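Local structure of adhesion and penetration protein autotransporter (Haemophilus influenzae, 3SYJ) at residues F5-Y9 against E607-I611; R162-D166 against D199-A203; T339-D344 against L363-F369; T391-N397 against T411-K417. The protein is a self-associating autotransporter that promotes bacterial adherence, aggregation and invasion of host cells, and is probably also a serine protease. All blocks are in the same frame, centred on the assembly; numbering follows the deposited sequence.

Contact 1. Residues F5-Y9 against E607-I611; sequences FGIDY and EMEGI
This is an interdomain contact: the end of the short helix 603-609, in the beta-solenoid part of the passenger domain, docks against the loop that follows the first strand of the protease domain. That loop is irregular, with Ile-7 extended (phi -125°, psi 139°), and leads into helix 9-17. Helix 603-609 stops in a Schellman motif, with Gly-610 as its C-prime residue (phi 80°, psi 31°). From its last turn Glu-609 (chi1 t, chi2 p) reaches into the loop, where its OE2 accepts a hydrogen bond from Tyr-9 N at 2.8 Å; the CA atoms of these two residues are 7.4 Å apart. Two waters bridge the segments. Water 1 lies 2.7 Å from Ile-7 O and 2.8 Å from Glu-609 OE1, and water 2 lies 2.7 Å from Asp-8 OD1 and 2.9 Å from Glu-609 O. Met-608 CE (chi1 t) lies over a face of the Phe-5 ring (chi1 t), 4.0 Å from its centroid, a CH-pi contact; SD, 5.2 Å from the centroid and oblique, adds a Met-aromatic contact. Lys-34 forms a salt bridge with Glu-609 and a cation-pi contact with Phe-5, while Trp-161 of strand 159-162 packs against Phe-5, Tyr-9, Met-608 and Glu-609.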
loop_
_atom_site.group_PDB
_atom_site.type_symbol
_atom_site.label_atom_id
_atom_site.label_comp_id
_atom_site.label_asym_id
_atom_site.label_seq_id
_atom_site.Cartn_x
_atom_site.Cartn_y
_atom_site.Cartn_z
ATOM N N PHE A 5 -3.196 57.800 30.081
ATOM C CA PHE A 5 -1.795 57.420 29.923
ATOM C C PHE A 5 -1.448 56.115 30.643
ATOM O O PHE A 5 -0.401 55.515 30.385
ATOM C CB PHE A 5 -0.873 58.554 30.395
ATOM C CG PHE A 5 0.589 58.294 30.142
ATOM C CD1 PHE A 5 1.083 58.267 28.848
ATOM C CD2 PHE A 5 1.465 58.075 31.196
ATOM C CE1 PHE A 5 2.425 58.027 28.603
ATOM C CE2 PHE A 5 2.810 57.838 30.962
ATOM C CZ PHE A 5 3.292 57.814 29.663
ATOM N N GLY A 6 -2.332 55.670 31.530
ATOM C CA GLY A 6 -2.159 54.393 32.203
ATOM C C GLY A 6 -2.446 53.187 31.319
ATOM O O GLY A 6 -2.207 52.041 31.713
ATOM N N ILE A 7 -2.968 53.451 30.123
ATOM C CA ILE A 7 -3.257 52.412 29.137
ATOM C C ILE A 7 -2.544 52.756 27.826
ATOM O O ILE A 7 -2.504 53.928 27.434
ATOM C CB ILE A 7 -4.774 52.291 28.904
ATOM C CG1 ILE A 7 -5.449 51.666 30.124
ATOM C CG2 ILE A 7 -5.085 51.477 27.651
ATOM C CD1 ILE A 7 -6.946 51.834 30.134
ATOM N N ASP A 8 -1.962 51.748 27.171
ATOM C CA ASP A 8 -1.262 51.950 25.898
ATOM C C ASP A 8 -2.090 52.808 24.964
ATOM O O ASP A 8 -3.274 52.546 24.758
ATOM C CB ASP A 8 -0.991 50.623 25.197
ATOM C CG ASP A 8 0.112 49.833 25.852
ATOM O OD1 ASP A 8 0.923 50.427 26.590
ATOM O OD2 ASP A 8 0.171 48.611 25.626
ATOM N N TYR A 9 -1.462 53.831 24.399
ATOM C CA TYR A 9 -2.131 54.711 23.451
ATOM C C TYR A 9 -2.618 53.897 22.263
ATOM O O TYR A 9 -3.625 54.237 21.648
ATOM C CB TYR A 9 -1.173 55.801 22.973
ATOM C CG TYR A 9 -1.845 57.058 22.464
ATOM C CD1 TYR A 9 -2.863 57.674 23.182
ATOM C CD2 TYR A 9 -1.431 57.652 21.285
ATOM C CE1 TYR A 9 -3.464 58.846 22.719
ATOM C CE2 TYR A 9 -2.022 58.816 20.816
ATOM C CZ TYR A 9 -3.031 59.406 21.531
ATOM O OH TYR A 9 -3.601 60.555 21.044
ATOM N N GLU A 607 8.712 58.511 22.707
ATOM C CA GLU A 607 9.653 57.987 23.697
ATOM C C GLU A 607 8.979 57.779 25.050
ATOM O O GLU A 607 9.242 56.798 25.742
ATOM C CB GLU A 607 10.853 58.914 23.843
ATOM C CG GLU A 607 11.922 58.699 22.794
ATOM C CD GLU A 607 12.741 59.953 22.542
ATOM O OE1 GLU A 607 12.982 60.709 23.509
ATOM O OE2 GLU A 607 13.138 60.181 21.377
ATOM N N MET A 608 8.105 58.708 25.414
ATOM C CA MET A 608 7.345 58.619 26.645
ATOM C C MET A 608 6.426 57.404 26.615
ATOM O O MET A 608 6.342 56.642 27.582
ATOM C CB MET A 608 6.545 59.905 26.851
ATOM C CG MET A 608 5.810 59.968 28.169
ATOM S SD MET A 608 5.534 61.639 28.791
ATOM C CE MET A 608 4.395 61.225 30.105
ATOM N N GLU A 609 5.746 57.216 25.490
ATOM C CA GLU A 609 4.857 56.079 25.322
ATOM C C GLU A 609 5.634 54.770 25.137
ATOM O O GLU A 609 5.120 53.689 25.421
ATOM C CB GLU A 609 3.890 56.327 24.155
ATOM C CG GLU A 609 2.901 55.203 23.884
ATOM C CD GLU A 609 1.952 54.932 25.037
ATOM O OE1 GLU A 609 1.844 55.769 25.956
ATOM O OE2 GLU A 609 1.298 53.873 25.015
ATOM N N GLY A 610 6.876 54.867 24.674
ATOM C CA GLY A 610 7.689 53.682 24.457
ATOM C C GLY A 610 7.410 52.924 23.160
ATOM O O GLY A 610 7.577 51.702 23.102
ATOM N N ILE A 611 6.994 53.642 22.119
ATOM C CA ILE A 611 6.715 53.043 20.814
ATOM C C ILE A 611 7.480 53.775 19.712
ATOM O O ILE A 611 7.736 54.974 19.831
ATOM C CB ILE A 611 5.225 53.136 20.488
ATOM C CG1 ILE A 611 4.782 54.597 20.560
ATOM C CG2 ILE A 611 4.417 52.278 21.444
ATOM C CD1 ILE A 611 3.343 54.829 20.191
HETATM O O HOH W 1 -0.798 55.923 26.794
HETATM O O HOH W 2 3.140 51.621 25.686
#

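Contact 2. Residues R162-D166 against D199-A203; sequences RNDQD and DVRKA
Arg-201 dominates this surface contact, with Asp-164 and Val-200 next in buried area. Two beta turns, Asn-163 to Asp-166 and Asp-199 to Lys-202, face each other with the CA atoms of Asp-164 and Arg-201 6.6 Å apart. Arg-201 (chi1 m, chi2 t, chi3 m) extends across the gap so that NH1 donates to Asp-164 O at 2.7 Å. The guanidinium is also held within its own turn: NE is 3.1 Å from Asp-199 OD1 in a salt bridge. Asp-164 instead turns OD1 to the hydroxyl of Tyr-4. Val-200 (chi1 p) points toward the 162-166 segment, its CG1 3.9 Å from CB of Arg-162, at the end of strand 159-162. Both turns close through backbone bonds, Asp-166 N to Asn-163 O at 2.8 Å and Lys-202 N to Asp-199 O at 3.0 Å. Asn-163 OD1 accepts from Gln-165 N (2.8 Å) and Asp-199 OD1 from Arg-201 N (2.9 Å): two type I beta turns, each opening with an Asx turn, joining two loops of the S6-family protease domain.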
loop_
_atom_site.group_PDB
_atom_site.type_symbol
_atom_site.label_atom_id
_atom_site.label_comp_id
_atom_site.label_asym_id
_atom_site.label_seq_id
_atom_site.Cartn_x
_atom_site.Cartn_y
_atom_site.Cartn_z
ATOM N N ARG A 162 -3.849 61.620 29.943
ATOM C CA ARG A 162 -3.891 62.056 31.333
ATOM C C ARG A 162 -3.320 60.979 32.236
ATOM O O ARG A 162 -3.612 59.800 32.052
ATOM C CB ARG A 162 -5.325 62.349 31.756
ATOM C CG ARG A 162 -6.015 63.357 30.880
ATOM C CD ARG A 162 -7.030 64.172 31.658
ATOM N NE ARG A 162 -7.164 65.480 31.034
ATOM C CZ ARG A 162 -6.578 66.579 31.485
ATOM N NH1 ARG A 162 -5.848 66.538 32.589
ATOM N NH2 ARG A 162 -6.740 67.723 30.842
ATOM N N ASN A 163 -2.505 61.386 33.208
ATOM C CA ASN A 163 -1.887 60.429 34.118
ATOM C C ASN A 163 -2.710 60.219 35.382
ATOM O O ASN A 163 -3.846 60.681 35.484
ATOM C CB ASN A 163 -0.447 60.828 34.459
ATOM C CG ASN A 163 -0.365 62.133 35.237
ATOM O OD1 ASN A 163 -1.326 62.548 35.888
ATOM N ND2 ASN A 163 0.791 62.784 35.172
ATOM N N ASP A 164 -2.131 59.513 36.343
ATOM C CA ASP A 164 -2.858 59.158 37.553
ATOM C C ASP A 164 -3.139 60.362 38.460
ATOM O O ASP A 164 -3.956 60.287 39.377
ATOM C CB ASP A 164 -2.136 58.029 38.292
ATOM C CG ASP A 164 -2.560 56.656 37.800
ATOM O OD1 ASP A 164 -3.693 56.550 37.296
ATOM O OD2 ASP A 164 -1.780 55.685 37.923
ATOM N N GLN A 165 -2.480 61.482 38.180
ATOM C CA GLN A 165 -2.730 62.715 38.918
ATOM C C GLN A 165 -3.665 63.603 38.095
ATOM O O GLN A 165 -3.911 64.763 38.434
ATOM C CB GLN A 165 -1.411 63.438 39.247
ATOM C CG GLN A 165 -0.513 62.738 40.300
ATOM C CD GLN A 165 0.311 61.569 39.725
ATOM O OE1 GLN A 165 0.368 60.475 40.313
ATOM N NE2 GLN A 165 0.952 61.802 38.574
ATOM N N ASP A 166 -4.186 63.033 37.009
ATOM C CA ASP A 166 -5.088 63.729 36.089
ATOM C C ASP A 166 -4.434 64.935 35.429
ATOM O O ASP A 166 -5.093 65.932 35.149
ATOM C CB ASP A 166 -6.377 64.165 36.791
ATOM C CG ASP A 166 -7.525 64.384 35.819
ATOM O OD1 ASP A 166 -7.538 63.726 34.755
ATOM O OD2 ASP A 166 -8.417 65.209 36.115
ATOM N N ASP A 199 -14.322 60.005 34.734
ATOM C CA ASP A 199 -12.899 59.976 35.015
ATOM C C ASP A 199 -12.191 59.066 34.018
ATOM O O ASP A 199 -12.426 57.860 33.995
ATOM C CB ASP A 199 -12.695 59.486 36.448
ATOM C CG ASP A 199 -11.235 59.412 36.842
ATOM O OD1 ASP A 199 -10.363 59.737 36.008
ATOM O OD2 ASP A 199 -10.965 59.024 38.000
ATOM N N VAL A 200 -11.322 59.641 33.194
ATOM C CA VAL A 200 -10.667 58.876 32.138
ATOM C C VAL A 200 -9.753 57.797 32.711
ATOM O O VAL A 200 -9.494 56.778 32.063
ATOM C CB VAL A 200 -9.877 59.787 31.163
ATOM C CG1 VAL A 200 -8.593 60.264 31.792
ATOM C CG2 VAL A 200 -9.582 59.042 29.883
ATOM N N ARG A 201 -9.298 58.015 33.940
ATOM C CA ARG A 201 -8.403 57.087 34.615
ATOM C C ARG A 201 -9.142 55.800 34.956
ATOM O O ARG A 201 -8.526 54.784 35.270
ATOM C CB ARG A 201 -7.845 57.715 35.902
ATOM C CG ARG A 201 -7.010 58.970 35.696
ATOM C CD ARG A 201 -6.634 59.620 37.027
ATOM N NE ARG A 201 -7.810 59.969 37.819
ATOM C CZ ARG A 201 -7.765 60.447 39.060
ATOM N NH1 ARG A 201 -6.596 60.639 39.664
ATOM N NH2 ARG A 201 -8.892 60.732 39.705
ATOM N N LYS A 202 -10.465 55.842 34.888
ATOM C CA LYS A 202 -11.264 54.716 35.354
ATOM C C LYS A 202 -12.099 54.054 34.266
ATOM O O LYS A 202 -12.611 54.715 33.363
ATOM C CB LYS A 202 -12.167 55.158 36.511
ATOM C CG LYS A 202 -11.395 55.596 37.741
ATOM C CD LYS A 202 -12.313 56.183 38.788
ATOM C CE LYS A 202 -11.705 56.071 40.177
ATOM N NZ LYS A 202 -11.381 54.648 40.550
ATOM N N ALA A 203 -12.236 52.738 34.372
ATOM C CA ALA A 203 -13.149 52.003 33.516
ATOM C C ALA A 203 -14.577 52.500 33.759
ATOM O O ALA A 203 -14.971 52.763 34.898
ATOM C CB ALA A 203 -13.035 50.513 33.778
#

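Contact 3. Residues T339-D344 against L363-F369; sequences TLYFMD and LYFEGNF
Strands 340-343 and 363-366 run parallel, their axes 4.8 Å apart and at 14°. The register pairs Leu-340 with Leu-363, Tyr-341 with Tyr-364, Phe-342 with Phe-365 and Met-343 with Glu-366. Four backbone hydrogen bonds join them: Tyr-364 N to Leu-340 O (3.0 Å), Phe-342 N to Tyr-364 O (3.0 Å), Glu-366 N to Phe-342 O (2.8 Å) and Asp-344 N to Glu-366 O (3.0 Å). Beyond them, water 3 donates to Asp-344 O (2.8 Å) and accepts from Asn-368 N (2.9 Å). Tyr-341 and Met-343 direct their backbone bonds to strand 269-272. Asp-344 OD1 accepts from Gly-278 N and its OD2 from Asn-277 N and Lys-346 N, whereas Thr-339 OG1 bonds Gly-362 N. Gly-367 has phi 103°, and a CB there would clash with Asp-344 O. On the leucine-phenylalanine face, Phe-342 lies near parallel to Phe-365 (both chi1 m) but slid aside, centroids 5.5 Å apart, and turns its edge toward the face of Phe-369 in an offset edge-to-face pair at 6.0 Å. Such in-register parallel pairing, here with leucine, tyrosine and phenylalanine each aligned with its like on the next coil, is characteristic of the right-handed beta-helix of autotransporter passengers.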
loop_
_atom_site.group_PDB
_atom_site.type_symbol
_atom_site.label_atom_id
_atom_site.label_comp_id
_atom_site.label_asym_id
_atom_site.label_seq_id
_atom_site.Cartn_x
_atom_site.Cartn_y
_atom_site.Cartn_z
ATOM N N THR A 339 -32.561 64.574 -7.411
ATOM C CA THR A 339 -32.409 63.139 -7.599
ATOM C C THR A 339 -33.710 62.556 -8.153
ATOM O O THR A 339 -34.797 62.994 -7.790
ATOM C CB THR A 339 -31.996 62.467 -6.279
ATOM O OG1 THR A 339 -30.643 62.830 -5.984
ATOM C CG2 THR A 339 -32.104 60.948 -6.368
ATOM N N LEU A 340 -33.600 61.587 -9.056
ATOM C CA LEU A 340 -34.783 61.039 -9.709
ATOM C C LEU A 340 -34.974 59.591 -9.320
ATOM O O LEU A 340 -34.003 58.870 -9.106
ATOM C CB LEU A 340 -34.661 61.144 -11.224
ATOM C CG LEU A 340 -34.473 62.544 -11.798
ATOM C CD1 LEU A 340 -34.041 62.425 -13.250
ATOM C CD2 LEU A 340 -35.739 63.384 -11.663
ATOM N N TYR A 341 -36.229 59.170 -9.232
ATOM C CA TYR A 341 -36.553 57.801 -8.846
ATOM C C TYR A 341 -37.449 57.167 -9.899
ATOM O O TYR A 341 -38.557 57.641 -10.149
ATOM C CB TYR A 341 -37.228 57.762 -7.466
ATOM C CG TYR A 341 -37.605 56.369 -6.997
ATOM C CD1 TYR A 341 -36.652 55.509 -6.462
ATOM C CD2 TYR A 341 -38.918 55.915 -7.083
ATOM C CE1 TYR A 341 -36.995 54.230 -6.034
ATOM C CE2 TYR A 341 -39.272 54.642 -6.655
ATOM C CZ TYR A 341 -38.308 53.803 -6.135
ATOM O OH TYR A 341 -38.660 52.537 -5.709
ATOM N N PHE A 342 -36.953 56.101 -10.519
ATOM C CA PHE A 342 -37.673 55.406 -11.572
ATOM C C PHE A 342 -38.037 54.016 -11.091
ATOM O O PHE A 342 -37.170 53.242 -10.676
ATOM C CB PHE A 342 -36.798 55.247 -12.812
ATOM C CG PHE A 342 -36.501 56.531 -13.541
ATOM C CD1 PHE A 342 -37.316 56.962 -14.575
ATOM C CD2 PHE A 342 -35.372 57.275 -13.234
ATOM C CE1 PHE A 342 -37.029 58.130 -15.271
ATOM C CE2 PHE A 342 -35.078 58.451 -13.920
ATOM C CZ PHE A 342 -35.908 58.876 -14.941
ATOM N N MET A 343 -39.320 53.694 -11.168
ATOM C CA MET A 343 -39.792 52.363 -10.838
ATOM C C MET A 343 -40.579 51.762 -12.007
ATOM O O MET A 343 -41.310 52.470 -12.692
ATOM C CB MET A 343 -40.671 52.420 -9.592
ATOM C CG MET A 343 -41.090 51.058 -9.066
ATOM S SD MET A 343 -42.504 51.182 -7.955
ATOM C CE MET A 343 -42.271 52.833 -7.283
ATOM N N ASP A 344 -40.404 50.482 -12.265
ATOM C CA ASP A 344 -41.172 49.719 -13.229
ATOM C C ASP A 344 -41.219 48.249 -12.852
ATOM O O ASP A 344 -40.240 47.686 -12.464
ATOM C CB ASP A 344 -40.626 49.899 -14.635
ATOM C CG ASP A 344 -41.613 49.517 -15.723
ATOM O OD1 ASP A 344 -42.172 50.365 -16.326
ATOM O OD2 ASP A 344 -41.759 48.384 -16.043
ATOM N N LEU A 363 -29.492 58.928 -9.492
ATOM C CA LEU A 363 -30.532 58.069 -10.061
ATOM C C LEU A 363 -30.795 56.811 -9.230
ATOM O O LEU A 363 -29.877 56.063 -8.901
ATOM C CB LEU A 363 -30.147 57.643 -11.477
ATOM C CG LEU A 363 -29.944 58.693 -12.567
ATOM C CD1 LEU A 363 -29.169 58.065 -13.706
ATOM C CD2 LEU A 363 -31.290 59.218 -13.045
ATOM N N TYR A 364 -32.061 56.581 -8.905
ATOM C CA TYR A 364 -32.484 55.336 -8.272
ATOM C C TYR A 364 -33.322 54.534 -9.252
ATOM O O TYR A 364 -34.233 55.073 -9.883
ATOM C CB TYR A 364 -33.303 55.616 -7.009
ATOM C CG TYR A 364 -32.477 56.077 -5.828
ATOM C CD1 TYR A 364 -31.921 57.347 -5.798
ATOM C CD2 TYR A 364 -32.256 55.242 -4.744
ATOM C CE1 TYR A 364 -31.160 57.775 -4.719
ATOM C CE2 TYR A 364 -31.499 55.660 -3.663
ATOM C CZ TYR A 364 -30.953 56.926 -3.657
ATOM O OH TYR A 364 -30.203 57.342 -2.581
ATOM N N PHE A 365 -33.010 53.250 -9.392
ATOM C CA PHE A 365 -33.811 52.378 -10.244
ATOM C C PHE A 365 -34.404 51.230 -9.436
ATOM O O PHE A 365 -33.681 50.492 -8.762
ATOM C CB PHE A 365 -32.993 51.850 -11.428
ATOM C CG PHE A 365 -32.614 52.913 -12.434
ATOM C CD1 PHE A 365 -33.499 53.290 -13.436
ATOM C CD2 PHE A 365 -31.373 53.534 -12.377
ATOM C CE1 PHE A 365 -33.153 54.268 -14.368
ATOM C CE2 PHE A 365 -31.021 54.514 -13.304
ATOM C CZ PHE A 365 -31.916 54.878 -14.304
ATOM N N GLU A 366 -35.726 51.103 -9.485
ATOM C CA GLU A 366 -36.417 49.968 -8.879
ATOM C C GLU A 366 -37.119 49.167 -9.981
ATOM O O GLU A 366 -38.103 49.622 -10.547
ATOM C CB GLU A 366 -37.416 50.454 -7.829
ATOM C CG GLU A 366 -38.447 49.430 -7.415
ATOM C CD GLU A 366 -38.040 48.639 -6.190
ATOM O OE1 GLU A 366 -38.039 49.226 -5.083
ATOM O OE2 GLU A 366 -37.742 47.429 -6.331
ATOM N N GLY A 367 -36.599 47.984 -10.294
ATOM C CA GLY A 367 -37.098 47.219 -11.422
ATOM C C GLY A 367 -36.149 47.333 -12.603
ATOM O O GLY A 367 -35.207 48.127 -12.580
ATOM N N ASN A 368 -36.384 46.534 -13.638
ATOM C CA ASN A 368 -35.482 46.506 -14.783
ATOM C C ASN A 368 -35.687 47.699 -15.700
ATOM O O ASN A 368 -36.816 48.111 -15.941
ATOM C CB ASN A 368 -35.660 45.212 -15.570
ATOM C CG ASN A 368 -35.488 43.992 -14.705
ATOM O OD1 ASN A 368 -34.587 43.940 -13.870
ATOM N ND2 ASN A 368 -36.360 43.001 -14.890
ATOM N N PHE A 369 -34.587 48.254 -16.199
ATOM C CA PHE A 369 -34.636 49.383 -17.118
ATOM C C PHE A 369 -33.640 49.237 -18.258
ATOM O O PHE A 369 -32.566 48.657 -18.093
ATOM C CB PHE A 369 -34.383 50.704 -16.383
ATOM C CG PHE A 369 -35.609 51.278 -15.741
ATOM C CD1 PHE A 369 -36.062 50.793 -14.527
ATOM C CD2 PHE A 369 -36.318 52.294 -16.359
ATOM C CE1 PHE A 369 -37.203 51.319 -13.938
ATOM C CE2 PHE A 369 -37.463 52.820 -15.779
ATOM C CZ PHE A 369 -37.907 52.335 -14.566
HETATM O O HOH W 3 -39.050 45.334 -13.311
#

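Contact 4. Residues T391-N397 against T411-K417; sequences TVTWKVN and TLHVQAK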
loop_
_atom_site.group_PDB
_atom_site.type_symbol
_atom_site.label_atom_id
_atom_site.label_comp_id
_atom_site.label_asym_id
_atom_site.label_seq_id
_atom_site.Cartn_x
_atom_site.Cartn_y
_atom_site.Cartn_z
ATOM N N THR A 391 -32.147 44.841 -12.824
ATOM C CA THR A 391 -31.055 45.012 -13.768
ATOM C C THR A 391 -31.294 46.257 -14.607
ATOM O O THR A 391 -32.379 46.457 -15.161
ATOM C CB THR A 391 -30.866 43.781 -14.697
ATOM O OG1 THR A 391 -30.551 42.616 -13.917
ATOM C CG2 THR A 391 -29.739 44.028 -15.686
ATOM N N VAL A 392 -30.278 47.105 -14.682
ATOM C CA VAL A 392 -30.367 48.308 -15.483
ATOM C C VAL A 392 -29.354 48.222 -16.605
ATOM O O VAL A 392 -28.151 48.280 -16.371
ATOM C CB VAL A 392 -30.141 49.591 -14.646
ATOM C CG1 VAL A 392 -30.066 50.811 -15.557
ATOM C CG2 VAL A 392 -31.256 49.768 -13.635
ATOM N N THR A 393 -29.854 48.047 -17.826
ATOM C CA THR A 393 -29.001 48.025 -19.000
ATOM C C THR A 393 -28.620 49.457 -19.369
ATOM O O THR A 393 -29.465 50.239 -19.803
ATOM C CB THR A 393 -29.700 47.328 -20.159
ATOM O OG1 THR A 393 -30.141 46.035 -19.729
ATOM C CG2 THR A 393 -28.744 47.164 -21.334
ATOM N N TRP A 394 -27.349 49.792 -19.172
ATOM C CA TRP A 394 -26.882 51.173 -19.239
ATOM C C TRP A 394 -26.084 51.401 -20.513
ATOM O O TRP A 394 -24.938 50.977 -20.615
ATOM C CB TRP A 394 -26.016 51.480 -18.010
ATOM C CG TRP A 394 -25.680 52.936 -17.825
ATOM C CD1 TRP A 394 -24.503 53.551 -18.136
ATOM C CD2 TRP A 394 -26.529 53.954 -17.275
ATOM N NE1 TRP A 394 -24.568 54.885 -17.821
ATOM C CE2 TRP A 394 -25.804 55.160 -17.295
ATOM C CE3 TRP A 394 -27.835 53.963 -16.775
ATOM C CZ2 TRP A 394 -26.339 56.362 -16.837
ATOM C CZ3 TRP A 394 -28.364 55.154 -16.325
ATOM C CH2 TRP A 394 -27.617 56.338 -16.360
ATOM N N LYS A 395 -26.691 52.067 -21.491
ATOM C CA LYS A 395 -26.060 52.211 -22.802
ATOM C C LYS A 395 -25.546 53.626 -23.045
ATOM O O LYS A 395 -25.294 54.026 -24.181
ATOM C CB LYS A 395 -27.034 51.794 -23.903
ATOM C CG LYS A 395 -27.404 50.323 -23.834
ATOM C CD LYS A 395 -28.476 49.939 -24.848
ATOM C CE LYS A 395 -28.800 48.454 -24.739
ATOM N NZ LYS A 395 -30.012 48.059 -25.515
ATOM N N VAL A 396 -25.383 54.377 -21.963
ATOM C CA VAL A 396 -25.008 55.778 -22.049
ATOM C C VAL A 396 -23.605 55.990 -21.509
ATOM O O VAL A 396 -23.288 55.547 -20.406
ATOM C CB VAL A 396 -26.002 56.639 -21.268
ATOM C CG1 VAL A 396 -25.520 58.060 -21.182
ATOM C CG2 VAL A 396 -27.351 56.589 -21.951
ATOM N N ASN A 397 -22.761 56.659 -22.286
ATOM C CA ASN A 397 -21.384 56.892 -21.866
ATOM C C ASN A 397 -21.273 57.922 -20.747
ATOM O O ASN A 397 -22.253 58.568 -20.381
ATOM C CB ASN A 397 -20.524 57.330 -23.048
ATOM C CG ASN A 397 -20.070 56.166 -23.898
ATOM O OD1 ASN A 397 -20.107 56.242 -25.129
ATOM N ND2 ASN A 397 -19.644 55.079 -23.254
ATOM N N THR A 411 -27.991 45.182 -10.394
ATOM C CA THR A 411 -26.997 45.090 -11.465
ATOM C C THR A 411 -27.016 46.274 -12.444
ATOM O O THR A 411 -28.074 46.767 -12.820
ATOM C CB THR A 411 -27.167 43.774 -12.253
ATOM O OG1 THR A 411 -26.956 42.664 -11.370
ATOM C CG2 THR A 411 -26.182 43.697 -13.404
ATOM N N LEU A 412 -25.829 46.724 -12.834
ATOM C CA LEU A 412 -25.668 47.753 -13.849
ATOM C C LEU A 412 -24.967 47.072 -15.007
ATOM O O LEU A 412 -23.785 46.759 -14.917
ATOM C CB LEU A 412 -24.758 48.869 -13.336
ATOM C CG LEU A 412 -25.035 50.339 -13.656
ATOM C CD1 LEU A 412 -23.751 51.031 -14.111
ATOM C CD2 LEU A 412 -26.117 50.510 -14.689
ATOM N N HIS A 413 -25.691 46.823 -16.088
ATOM C CA HIS A 413 -25.104 46.173 -17.250
ATOM C C HIS A 413 -24.621 47.246 -18.227
ATOM O O HIS A 413 -25.406 47.797 -18.987
ATOM C CB HIS A 413 -26.138 45.233 -17.887
ATOM C CG HIS A 413 -25.652 44.515 -19.107
ATOM N ND1 HIS A 413 -24.318 44.410 -19.430
ATOM C CD2 HIS A 413 -26.324 43.835 -20.067
ATOM C CE1 HIS A 413 -24.188 43.715 -20.546
ATOM N NE2 HIS A 413 -25.391 43.354 -20.953
ATOM N N VAL A 414 -23.331 47.554 -18.185
ATOM C CA VAL A 414 -22.767 48.608 -19.030
ATOM C C VAL A 414 -22.600 48.140 -20.472
ATOM O O VAL A 414 -21.909 47.152 -20.746
ATOM C CB VAL A 414 -21.405 49.084 -18.496
ATOM C CG1 VAL A 414 -20.785 50.136 -19.423
ATOM C CG2 VAL A 414 -21.569 49.631 -17.100
ATOM N N GLN A 415 -23.228 48.862 -21.393
ATOM C CA GLN A 415 -23.273 48.434 -22.783
ATOM C C GLN A 415 -23.312 49.624 -23.740
ATOM O O GLN A 415 -23.985 49.577 -24.771
ATOM C CB GLN A 415 -24.503 47.547 -22.999
ATOM C CG GLN A 415 -24.293 46.383 -23.944
ATOM C CD GLN A 415 -25.512 45.477 -24.012
ATOM O OE1 GLN A 415 -25.395 44.250 -23.961
ATOM N NE2 GLN A 415 -26.691 46.082 -24.118
ATOM N N ALA A 416 -22.599 50.693 -23.403
ATOM C CA ALA A 416 -22.540 51.856 -24.280
ATOM C C ALA A 416 -21.542 51.636 -25.424
ATOM O O ALA A 416 -20.868 50.605 -25.481
ATOM C CB ALA A 416 -22.175 53.097 -23.479
ATOM N N LYS A 417 -21.442 52.607 -26.328
ATOM C CA LYS A 417 -20.599 52.452 -27.510
ATOM C C LYS A 417 -19.362 53.318 -27.486
ATOM O O LYS A 417 -19.417 54.498 -27.134
ATOM C CB LYS A 417 -21.384 52.743 -28.798
ATOM C CG LYS A 417 -22.206 51.558 -29.307
ATOM C CD LYS A 417 -22.894 51.860 -30.640
ATOM C CE LYS A 417 -21.888 52.073 -31.765
ATOM N NZ LYS A 417 -22.553 52.169 -33.104
HETATM O O HOH W 4 -23.346 54.640 -26.223
#
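Four backbone hydrogen bonds tie strand 391-394 to strand 411-414: Val-392 N to Thr-411 O (2.9 Å), His-413 N to Val-392 O (2.9 Å), Trp-394 N to His-413 O (2.8 Å) and Gln-415 N to Trp-394 O (2.8 Å). They join successive coils of the parallel beta-helix in register, Thr-391 opposite Thr-411 through Trp-394 opposite Val-414, with the strand axes 4.6 Å apart and at 21°. Past the last bridge the alignment slips by one residue, so that Lys-395 has Ala-416 as its CA neighbour at 3.8 Å. There water 4 takes over, donating to Lys-395 O (2.9 Å) and accepting from Lys-417 N (2.8 Å). Thr-391, Thr-393, Thr-411 and His-413 occupy one face of the sheet, all partly exposed. The opposite face is apolar and buried: Leu-412 CD2 sits 4.1 Å from Val-392 CG1 and 3.5 Å from Trp-394 CB, while the indole leads away from the 411-417 segment toward Leu-363 and Phe-365 inside the solenoid. Strands 369-373 and 430-433 continue the stack on the two sides. At the turn Ala-416 points toward the preceding coil, its CB 3.3 Å from Lys-395 O and 3.2 Å from Asn-397 ND2.

The four sites fall into two pairs. Contacts 1 and 2 belong to the protease end, with centres 14 Å apart, and touch through Phe-5 N and Arg-162 O, a probable hydrogen bond of 2.8 Å. Contacts 3 and 4, also 14 Å apart between centres, are consecutive parts of the beta-helix: Phe-369 O meets Thr-393 N at 2.8 Å, and Leu-363 CD1 packs on Trp-394 CH2 at 3.5 Å. Between the pairs, centres lie 53 to 58 Å apart. Contact 1 spans about 600 residues of sequence, bringing solenoid helix 603-609 back to the protease. All four lie away from Ser-218, the probable catalytic serine.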